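Local coordinates for protein 6-phosphogluconate dehydrogenase, NAD-binding (Geobacter metallireducens, PDB 3PEF) that reduces succinic semialdehyde to gamma-hydroxybutyrate with NADP(H) as cofactor, as a member of the beta-hydroxyacid dehydrogenase family, at residues D130-I135 with M154-I159; C58-A63 with D145-G150. The protein carries 2 engineered substitutions. One frame throughout, in Å; residues are numbered along the deposited sequence.

Helix 141-154 ties the two contacts together within the nucleotide-binding domain, a Rossmann-type fold. Interaction 1 pairs the strands that precede and follow that helix in the chain, at one margin of the sheet; interaction 2 presses the middle of the same helix onto strand 60-63, further in. Their chemistry follows their places. Interaction 1 is chiefly backbone hydrogen bonding between neighbouring strands, with one face turned toward a second subunit and partly toward solvent. Interaction 2 is a buried contact between layers with no direct hydrogen bond, made of Ala147 and Gly150 set against Val60 and Phe62, with a water bridging Glu146 and Pro59 at one end. They touch where Met154 CE meets Phe62 CE1 and Ile158 CG2 meets Met148 SD.

Interaction 1 (D130-I135 with M154-I159); sequences DGTLII and MGKKII
Segments 130-135 and 154-159 run parallel and are packed tightly where Leu133 meets Gly155. Leu133 O accepts the N-H of Lys156 at 2.9 Å, in the carbonyl plane, and lies 3.1 Å from Gly155 CA; a CB on Gly155 would stand 2.5 Å from that oxygen, a clash. A beta bulge between Leu133 and Ile134 then shifts the register by one residue. Lys157 O receives Ile135 N at 2.9 Å, nearly along its C=O axis, while Ile135 O takes Ile159 N almost straight (174° at the hydrogen). Ile135 CD1 approaches Ile158 CG1 on the face covered by helix 141-154, where Phe151 touches Ile135 and Met148 touches Ile158. Leu133 lies against Met12, an NADP(+)-binding residue. The other side is looser. Lys156, exposed, lays its methylenes alongside Thr132, with CE 3.9 Å from Thr132 CG2, and Lys157 runs side by side with Ile134, CD to CG2 3.8 Å, before bends at chi3 and chi4 carry its amino end off. Ala208 of the second subunit packs on Ile134 and both lysines. Two parallel strands joined through helix 141-154 form a beta-alpha-beta crossover, closing one margin of the domain's sheet.

Interaction 2 (C58-A63 with D145-G150); sequences CPVTFA and DEAMPG
In this Rossmann-type domain, helix 141-154 lies across the sheet, and its segment 145-150 crosses strand 60-63 at -63° with the axes 9.5 Å apart. Ala147 carries the first shell: its CB meets Val60 CG1 at 4.0 Å and Phe62 CE1 also at 4.0 Å. One turn on, Gly150 brings its CA within 4.4 Å of Phe62 CZ; a CB there would clash at 3.0 Å from CZ, so the bare backbone lets the ring tip approach the helix. Val60 helps to steady that ring, its CG1, anti to the backbone N, sitting above one face, displaced from the ring centre. Phe4 and Val92 on the adjacent strands also touch Phe62. At the Pro59 end of the contact, Glu146 extends past Val60 in the opposite direction, CG 3.8 Å from Val60 CG2, with Arg115 holding OE2 in a salt bridge. An alanine in place of Glu146 would remove the carboxylate, and so would probably cost the salt bridge to Arg115 and the water bridge to Pro59 O and leave Val60 CG2 less well covered. The bridging water donates to Glu146 OE1 at 2.7 Å and to Pro59 O at 2.8 Å.

Interaction 1 (D130-I135 with M154-I159)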
loop_
_atom_site.group_PDB
_atom_site.type_symbol
_atom_site.label_atom_id
_atom_site.label_comp_id
_atom_site.label_asym_id
_atom_site.label_seq_id
_atom_site.Cartn_x
_atom_site.Cartn_y
_atom_site.Cartn_z
ATOM N N ASP A 130 12.141 34.570 4.397
ATOM C CA ASP A 130 13.486 34.997 4.027
ATOM C C ASP A 130 13.578 35.478 2.575
ATOM O O ASP A 130 14.565 36.110 2.182
ATOM C CB ASP A 130 14.487 33.846 4.253
ATOM C CG ASP A 130 14.543 33.372 5.712
ATOM O OD1 ASP A 130 14.065 34.089 6.624
ATOM O OD2 ASP A 130 15.080 32.266 5.947
ATOM N N GLY A 131 12.561 35.182 1.775
ATOM C CA GLY A 131 12.617 35.513 0.355
ATOM C C GLY A 131 13.459 34.517 -0.417
ATOM O O GLY A 131 14.102 34.826 -1.411
ATOM N N THR A 132 13.390 33.272 0.018
ATOM C CA THR A 132 14.339 32.266 -0.390
ATOM C C THR A 132 13.637 31.093 -1.138
ATOM O O THR A 132 14.181 29.999 -1.291
ATOM C CB THR A 132 15.095 31.861 0.888
ATOM O OG1 THR A 132 16.438 32.375 0.836
ATOM C CG2 THR A 132 15.051 30.402 1.144
ATOM N N LEU A 133 12.435 31.361 -1.642
ATOM C CA LEU A 133 11.629 30.349 -2.334
ATOM C C LEU A 133 12.223 29.977 -3.690
ATOM O O LEU A 133 12.917 30.770 -4.319
ATOM C CB LEU A 133 10.192 30.850 -2.545
ATOM C CG LEU A 133 9.389 31.249 -1.288
ATOM C CD1 LEU A 133 8.070 31.881 -1.681
ATOM C CD2 LEU A 133 9.153 30.053 -0.348
ATOM N N ILE A 134 11.917 28.769 -4.148
ATOM C CA ILE A 134 12.177 28.386 -5.533
ATOM C C ILE A 134 10.868 28.540 -6.310
ATOM O O ILE A 134 9.851 27.975 -5.933
ATOM C CB ILE A 134 12.665 26.938 -5.605
ATOM C CG1 ILE A 134 13.859 26.738 -4.654
ATOM C CG2 ILE A 134 13.031 26.559 -7.034
ATOM C CD1 ILE A 134 14.105 25.299 -4.303
ATOM N N ILE A 135 10.896 29.307 -7.396
ATOM C CA ILE A 135 9.683 29.653 -8.118
ATOM C C ILE A 135 9.616 28.919 -9.454
ATOM O O ILE A 135 10.494 29.076 -10.296
ATOM C CB ILE A 135 9.590 31.193 -8.305
ATOM C CG1 ILE A 135 9.699 31.868 -6.933
ATOM C CG2 ILE A 135 8.285 31.597 -9.007
ATOM C CD1 ILE A 135 9.423 33.362 -6.935
ATOM N N MET A 154 10.871 37.590 -3.636
ATOM C CA MET A 154 10.158 36.508 -2.954
ATOM C C MET A 154 10.938 35.210 -2.963
ATOM O O MET A 154 10.781 34.382 -2.068
ATOM C CB MET A 154 8.769 36.295 -3.565
ATOM C CG MET A 154 7.869 37.542 -3.490
ATOM S SD MET A 154 6.168 37.260 -4.022
ATOM C CE MET A 154 6.360 37.029 -5.784
ATOM N N GLY A 155 11.781 35.030 -3.972
ATOM C CA GLY A 155 12.561 33.807 -4.102
ATOM C C GLY A 155 14.036 34.013 -4.411
ATOM O O GLY A 155 14.482 35.145 -4.600
ATOM N N LYS A 156 14.790 32.916 -4.449
ATOM C CA LYS A 156 16.214 32.957 -4.770
ATOM C C LYS A 156 16.521 32.283 -6.110
ATOM O O LYS A 156 17.416 32.704 -6.839
ATOM C CB LYS A 156 17.066 32.332 -3.651
ATOM C CG LYS A 156 16.810 30.847 -3.357
ATOM C CD LYS A 156 17.946 30.292 -2.473
ATOM C CE LYS A 156 17.508 29.144 -1.565
ATOM N NZ LYS A 156 17.235 27.868 -2.280
ATOM N N LYS A 157 15.775 31.236 -6.428
ATOM C CA LYS A 157 15.925 30.562 -7.704
ATOM C C LYS A 157 14.594 30.696 -8.419
ATOM O O LYS A 157 13.534 30.364 -7.856
ATOM C CB LYS A 157 16.250 29.082 -7.496
ATOM C CG LYS A 157 16.637 28.319 -8.779
ATOM C CD LYS A 157 16.477 26.799 -8.602
ATOM C CE LYS A 157 17.583 25.990 -9.284
ATOM N NZ LYS A 157 17.694 26.245 -10.743
ATOM N N ILE A 158 14.643 31.179 -9.655
ATOM C CA ILE A 158 13.433 31.415 -10.420
ATOM C C ILE A 158 13.609 30.826 -11.813
ATOM O O ILE A 158 14.548 31.182 -12.523
ATOM C CB ILE A 158 13.141 32.929 -10.516
ATOM C CG1 ILE A 158 13.018 33.535 -9.116
ATOM C CG2 ILE A 158 11.869 33.172 -11.308
ATOM C CD1 ILE A 158 13.585 34.934 -8.985
ATOM N N ILE A 159 12.725 29.912 -12.204
ATOM C CA ILE A 159 12.878 29.245 -13.495
ATOM C C ILE A 159 11.582 29.243 -14.279
ATOM O O ILE A 159 10.502 29.442 -13.721
ATOM C CB ILE A 159 13.347 27.787 -13.335
ATOM C CG1 ILE A 159 12.280 26.966 -12.616
ATOM C CG2 ILE A 159 14.661 27.725 -12.568
ATOM C CD1 ILE A 159 12.505 25.465 -12.717
#

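Interaction 2 (C58-A63 with D145-G150)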
loop_
_atom_site.group_PDB
_atom_site.type_symbol
_atom_site.label_atom_id
_atom_site.label_comp_id
_atom_site.label_asym_id
_atom_site.label_seq_id
_atom_site.Cartn_x
_atom_site.Cartn_y
_atom_site.Cartn_z
ATOM N N CYS A 58 -3.968 46.779 -10.528
ATOM C CA CYS A 58 -2.553 46.403 -10.526
ATOM C C CYS A 58 -2.132 45.796 -11.859
ATOM O O CYS A 58 -2.894 45.062 -12.474
ATOM C CB CYS A 58 -2.242 45.431 -9.379
ATOM S SG CYS A 58 -2.607 46.107 -7.734
ATOM N N PRO A 59 -0.911 46.114 -12.318
ATOM C CA PRO A 59 -0.411 45.588 -13.593
ATOM C C PRO A 59 -0.141 44.083 -13.498
ATOM O O PRO A 59 -0.384 43.358 -14.451
ATOM C CB PRO A 59 0.905 46.341 -13.789
ATOM C CG PRO A 59 0.868 47.478 -12.813
ATOM C CD PRO A 59 0.051 47.026 -11.675
ATOM N N VAL A 60 0.352 43.639 -12.345
ATOM C CA VAL A 60 0.635 42.236 -12.087
ATOM C C VAL A 60 0.132 41.887 -10.695
ATOM O O VAL A 60 0.426 42.608 -9.736
ATOM C CB VAL A 60 2.151 41.973 -12.103
ATOM C CG1 VAL A 60 2.435 40.527 -11.734
ATOM C CG2 VAL A 60 2.731 42.332 -13.474
ATOM N N THR A 61 -0.616 40.791 -10.579
ATOM C CA THR A 61 -1.151 40.354 -9.283
ATOM C C THR A 61 -0.753 38.907 -8.998
ATOM O O THR A 61 -0.888 38.034 -9.861
ATOM C CB THR A 61 -2.698 40.478 -9.232
ATOM O OG1 THR A 61 -3.075 41.858 -9.382
ATOM C CG2 THR A 61 -3.231 39.951 -7.896
ATOM N N PHE A 62 -0.260 38.654 -7.791
ATOM C CA PHE A 62 0.117 37.299 -7.380
ATOM C C PHE A 62 -1.003 36.702 -6.531
ATOM O O PHE A 62 -1.673 37.428 -5.798
ATOM C CB PHE A 62 1.419 37.330 -6.578
ATOM C CG PHE A 62 2.570 37.969 -7.310
ATOM C CD1 PHE A 62 3.248 37.273 -8.307
ATOM C CD2 PHE A 62 2.974 39.263 -7.001
ATOM C CE1 PHE A 62 4.307 37.868 -8.993
ATOM C CE2 PHE A 62 4.032 39.864 -7.678
ATOM C CZ PHE A 62 4.698 39.162 -8.680
ATOM N N ALA A 63 -1.215 35.392 -6.630
ATOM C CA ALA A 63 -2.204 34.712 -5.786
ATOM C C ALA A 63 -1.577 33.507 -5.111
ATOM O O ALA A 63 -0.809 32.770 -5.737
ATOM C CB ALA A 63 -3.417 34.282 -6.598
ATOM N N ASP A 145 8.648 37.913 -17.467
ATOM C CA ASP A 145 9.687 38.931 -17.416
ATOM C C ASP A 145 9.204 40.152 -16.618
ATOM O O ASP A 145 9.957 40.753 -15.847
ATOM C CB ASP A 145 10.137 39.313 -18.836
ATOM C CG ASP A 145 10.944 38.205 -19.517
ATOM O OD1 ASP A 145 11.735 37.526 -18.821
ATOM O OD2 ASP A 145 10.797 38.014 -20.747
ATOM N N GLU A 146 7.932 40.491 -16.783
ATOM C CA GLU A 146 7.356 41.617 -16.064
ATOM C C GLU A 146 7.251 41.376 -14.554
ATOM O O GLU A 146 7.424 42.301 -13.769
ATOM C CB GLU A 146 5.990 41.992 -16.648
ATOM C CG GLU A 146 5.417 43.260 -16.060
ATOM C CD GLU A 146 4.192 43.748 -16.810
ATOM O OE1 GLU A 146 3.446 44.579 -16.244
ATOM O OE2 GLU A 146 3.980 43.304 -17.961
ATOM N N ALA A 147 6.979 40.140 -14.147
ATOM C CA ALA A 147 6.826 39.840 -12.729
ATOM C C ALA A 147 8.171 39.616 -12.037
ATOM O O ALA A 147 8.258 39.608 -10.811
ATOM C CB ALA A 147 5.913 38.631 -12.531
ATOM N N MET A 148 9.222 39.442 -12.828
ATOM C CA MET A 148 10.537 39.104 -12.286
ATOM C C MET A 148 10.996 39.966 -11.103
ATOM O O MET A 148 11.558 39.447 -10.149
ATOM C CB MET A 148 11.601 39.120 -13.391
ATOM C CG MET A 148 12.921 38.482 -12.967
ATOM S SD MET A 148 12.725 36.767 -12.418
ATOM C CE MET A 148 12.404 35.946 -13.975
ATOM N N PRO A 149 10.769 41.288 -11.158
ATOM C CA PRO A 149 11.261 42.110 -10.043
ATOM C C PRO A 149 10.588 41.728 -8.737
ATOM O O PRO A 149 11.185 41.861 -7.666
ATOM C CB PRO A 149 10.853 43.533 -10.443
ATOM C CG PRO A 149 10.747 43.493 -11.920
ATOM C CD PRO A 149 10.221 42.111 -12.249
ATOM N N GLY A 150 9.350 41.259 -8.836
ATOM C CA GLY A 150 8.626 40.757 -7.683
ATOM C C GLY A 150 9.124 39.377 -7.286
ATOM O O GLY A 150 9.406 39.129 -6.113
HETATM O O HOH W 1 0.815 44.416 -16.731
#